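Local coordinates for protocadherin gamma-B3 (Homo sapiens, PDB 5K8R), which is a potential calcium-dependent cell-adhesion protein that may help establish and maintain specific neuronal connections in the brain, at residues I60-I65 against I93-D98. Sequence-based numbering, arbitrary orientation.
Sequences IDREEI and IQDIND. With CA (calcium ion), chain D; CA (calcium ion), chain C; CA (calcium ion), chain B.
E63 and D95 meet through a shared calcium ion: E63 chelates it with both carboxylate oxygens, OE2 at 2.4 Å from the metal, while D95 supplies OD1 at the same distance. The carbonyl oxygen of I96 and OD1 of D98 join the same ion. D98 bridges to a second calcium through OD2; its CG lies between the backbone N and the carbonyl carbon (chi1 58°), a turn that directs the carboxylate toward the metals. E63 OE1 and D61 OD1 bind that second ion too, and D61 also caps the helix 62-65, its OD1 accepting from E63 N. Sharing the first calcium brings the carboxylate oxygens E63 OE2 and D95 OD1 within 3.0 Å of each other, and R62 NE makes a weak bond to each, 3.1 Å to D95 OD1. The guanidinium and D95 carboxylate planes stand 79° apart. R62 NH2 forms a salt bridge of 2.7 Å with E63 OE2, met from above the carboxylate plane. The site illustrates how cadherins rigidify the junction between repeats: the DRE motif (61-63) meets the DXNDN motif that begins at D95, E9 serves both ions, D131 of the second repeat completes the shell of the first and E10 that of the second. N97 OD1 reaches a third calcium, held largely by the second repeat; D95 OD2 turns to N135. An alanine in place of R62 would probably leave the carboxylates of E63 and D95 less balanced in charge and open a gap beside D95 CB. Nearer the backbone, R62 CD packs on D95 CB at 3.6 Å, and R62 CB lies against I93 CG2. I60 crosses I93 at about a right angle, CG2 to CD1 at 3.8 Å.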
ATOM      1  N   ILE A  60      52.715   0.342 -22.936  1.00 39.29           N
ATOM      2  CA  ILE A  60      52.704   0.341 -21.478  1.00 40.99           C
ATOM      3  C   ILE A  60      51.422   1.008 -20.997  1.00 39.13           C
ATOM      4  O   ILE A  60      51.359   2.235 -20.857  1.00 40.05           O
ATOM      5  CB  ILE A  60      53.950   1.043 -20.911  1.00 37.69           C
ATOM      6  CG1 ILE A  60      55.219   0.369 -21.433  1.00 38.15           C
ATOM      7  CG2 ILE A  60      53.930   1.030 -19.388  1.00 23.80           C
ATOM      8  CD1 ILE A  60      56.497   0.984 -20.913  1.00 39.19           C
ATOM      9  N   ASP A  61      50.390   0.204 -20.754  1.00 41.82           N
ATOM     10  CA  ASP A  61      49.104   0.700 -20.275  1.00 27.52           C
ATOM     11  C   ASP A  61      49.079   0.595 -18.754  1.00 38.63           C
ATOM     12  O   ASP A  61      49.057  -0.510 -18.202  1.00 53.66           O
ATOM     13  CB  ASP A  61      47.957  -0.089 -20.903  1.00 30.37           C
ATOM     14  CG  ASP A  61      46.602   0.300 -20.339  1.00 44.11           C
ATOM     15  OD1 ASP A  61      46.438   1.464 -19.919  1.00 34.15           O
ATOM     16  OD2 ASP A  61      45.700  -0.564 -20.318  1.00 41.49           O
ATOM     17  N   ARG A  62      49.077   1.746 -18.077  1.00 30.80           N
ATOM     18  CA  ARG A  62      49.109   1.744 -16.618  1.00 27.25           C
ATOM     19  C   ARG A  62      47.845   1.134 -16.025  1.00 31.20           C
ATOM     20  O   ARG A  62      47.896   0.532 -14.946  1.00 43.58           O
ATOM     21  CB  ARG A  62      49.304   3.166 -16.093  1.00 30.30           C
ATOM     22  CG  ARG A  62      49.621   3.238 -14.610  1.00 37.52           C
ATOM     23  CD  ARG A  62      49.011   4.473 -13.974  1.00 24.33           C
ATOM     24  NE  ARG A  62      47.560   4.482 -14.117  1.00 31.92           N
ATOM     25  CZ  ARG A  62      46.726   3.828 -13.315  1.00 35.14           C
ATOM     26  NH1 ARG A  62      47.200   3.108 -12.307  1.00 31.12           N
ATOM     27  NH2 ARG A  62      45.418   3.890 -13.520  1.00 44.95           N
ATOM     28  N   GLU A  63      46.708   1.276 -16.709  1.00 29.57           N
ATOM     29  CA  GLU A  63      45.464   0.707 -16.197  1.00 33.58           C
ATOM     30  C   GLU A  63      45.523  -0.816 -16.169  1.00 37.65           C
ATOM     31  O   GLU A  63      45.030  -1.444 -15.225  1.00 45.39           O
ATOM     32  CB  GLU A  63      44.278   1.182 -17.037  1.00 31.58           C
ATOM     33  CG  GLU A  63      43.751   2.555 -16.650  1.00 32.13           C
ATOM     34  CD  GLU A  63      44.716   3.674 -16.984  1.00 38.88           C
ATOM     35  OE1 GLU A  63      45.245   3.686 -18.115  1.00 41.77           O
ATOM     36  OE2 GLU A  63      44.951   4.536 -16.111  1.00 38.15           O
ATOM     37  N   GLU A  64      46.123  -1.425 -17.191  1.00 47.58           N
ATOM     38  CA  GLU A  64      46.208  -2.880 -17.237  1.00 38.01           C
ATOM     39  C   GLU A  64      47.323  -3.415 -16.347  1.00 49.29           C
ATOM     40  O   GLU A  64      47.238  -4.552 -15.868  1.00 70.45           O
ATOM     41  CB  GLU A  64      46.412  -3.344 -18.680  1.00 41.31           C
ATOM     42  CG  GLU A  64      46.307  -4.846 -18.876  1.00 63.37           C
ATOM     43  CD  GLU A  64      46.487  -5.256 -20.324  1.00 81.81           C
ATOM     44  OE1 GLU A  64      46.784  -4.376 -21.159  1.00 90.01           O
ATOM     45  OE2 GLU A  64      46.331  -6.458 -20.626  1.00 92.96           O
ATOM     46  N   ILE A  65      48.359  -2.614 -16.101  1.00 51.98           N
ATOM     47  CA  ILE A  65      49.502  -3.077 -15.321  1.00 46.67           C
ATOM     48  C   ILE A  65      49.244  -2.922 -13.827  1.00 52.04           C
ATOM     49  O   ILE A  65      49.385  -3.879 -13.058  1.00 60.22           O
ATOM     50  CB  ILE A  65      50.778  -2.330 -15.754  1.00 45.81           C
ATOM     51  CG1 ILE A  65      51.127  -2.667 -17.204  1.00 45.66           C
ATOM     52  CG2 ILE A  65      51.936  -2.672 -14.831  1.00 38.25           C
ATOM     53  CD1 ILE A  65      52.244  -1.818 -17.770  1.00 38.89           C
ATOM     54  N   ILE A  93      55.688   4.505 -13.854  1.00 34.84           N
ATOM     55  CA  ILE A  93      54.775   4.743 -14.965  1.00 29.92           C
ATOM     56  C   ILE A  93      53.739   5.762 -14.508  1.00 30.99           C
ATOM     57  O   ILE A  93      52.847   5.446 -13.713  1.00 29.94           O
ATOM     58  CB  ILE A  93      54.111   3.444 -15.439  1.00 33.18           C
ATOM     59  CG1 ILE A  93      55.173   2.443 -15.900  1.00 31.56           C
ATOM     60  CG2 ILE A  93      53.117   3.727 -16.552  1.00 19.91           C
ATOM     61  CD1 ILE A  93      56.085   2.974 -16.985  1.00 33.22           C
ATOM     62  N   GLN A  94      53.854   6.986 -15.015  1.00 41.26           N
ATOM     63  CA  GLN A  94      52.921   8.044 -14.659  1.00 38.63           C
ATOM     64  C   GLN A  94      51.582   7.840 -15.360  1.00 41.62           C
ATOM     65  O   GLN A  94      51.504   7.270 -16.451  1.00 48.02           O
ATOM     66  CB  GLN A  94      53.504   9.408 -15.025  1.00 29.75           C
ATOM     67  CG  GLN A  94      54.842   9.704 -14.367  1.00 25.67           C
ATOM     68  CD  GLN A  94      55.578  10.852 -15.029  1.00 34.86           C
ATOM     69  OE1 GLN A  94      55.266  11.235 -16.157  1.00 42.19           O
ATOM     70  NE2 GLN A  94      56.562  11.406 -14.330  1.00 39.26           N
ATOM     71  N   ASP A  95      50.520   8.317 -14.718  1.00 43.99           N
ATOM     72  CA  ASP A  95      49.169   8.161 -15.233  1.00 29.53           C
ATOM     73  C   ASP A  95      48.773   9.364 -16.078  1.00 26.49           C
ATOM     74  O   ASP A  95      49.041  10.512 -15.712  1.00 32.45           O
ATOM     75  CB  ASP A  95      48.173   7.986 -14.085  1.00 35.75           C
ATOM     76  CG  ASP A  95      46.746   7.799 -14.569  1.00 37.70           C
ATOM     77  OD1 ASP A  95      46.528   7.002 -15.506  1.00 34.46           O
ATOM     78  OD2 ASP A  95      45.839   8.455 -14.014  1.00 37.33           O
ATOM     79  N   ILE A  96      48.135   9.091 -17.215  1.00 23.26           N
ATOM     80  CA  ILE A  96      47.548  10.126 -18.054  1.00 31.46           C
ATOM     81  C   ILE A  96      46.040   9.920 -18.080  1.00 32.67           C
ATOM     82  O   ILE A  96      45.533   8.820 -17.845  1.00 33.03           O
ATOM     83  CB  ILE A  96      48.126  10.126 -19.484  1.00 27.56           C
ATOM     84  CG1 ILE A  96      47.760   8.832 -20.214  1.00 29.60           C
ATOM     85  CG2 ILE A  96      49.636  10.314 -19.448  1.00 16.43           C
ATOM     86  CD1 ILE A  96      48.299   8.757 -21.631  1.00 19.77           C
ATOM     87  N   ASN A  97      45.315  11.002 -18.365  1.00 32.65           N
ATOM     88  CA  ASN A  97      43.853  10.965 -18.393  1.00 32.84           C
ATOM     89  C   ASN A  97      43.395  10.539 -19.786  1.00 33.50           C
ATOM     90  O   ASN A  97      42.920  11.337 -20.596  1.00 36.74           O
ATOM     91  CB  ASN A  97      43.273  12.315 -17.998  1.00 32.59           C
ATOM     92  CG  ASN A  97      41.772  12.267 -17.801  1.00 30.04           C
ATOM     93  OD1 ASN A  97      41.227  11.256 -17.355  1.00 34.92           O
ATOM     94  ND2 ASN A  97      41.094  13.353 -18.143  1.00 16.59           N
ATOM     95  N   ASP A  98      43.547   9.246 -20.064  1.00 27.68           N
ATOM     96  CA  ASP A  98      43.147   8.674 -21.342  1.00 34.96           C
ATOM     97  C   ASP A  98      41.918   7.780 -21.225  1.00 42.63           C
ATOM     98  O   ASP A  98      41.617   7.027 -22.158  1.00 54.16           O
ATOM     99  CB  ASP A  98      44.312   7.899 -21.960  1.00 28.87           C
ATOM    100  CG  ASP A  98      44.822   6.795 -21.058  1.00 29.60           C
ATOM    101  OD1 ASP A  98      44.595   6.875 -19.834  1.00 35.18           O
ATOM    102  OD2 ASP A  98      45.451   5.849 -21.575  1.00 40.59           O
TER
HETATM  103 CA    CA D 503      45.320   6.449 -17.520  1.00 34.45          CA
HETATM  104 CA    CA C 502      46.087   3.805 -20.402  1.00 42.41          CA
HETATM  105 CA    CA B 501      39.652   9.717 -16.329  1.00 32.45          CA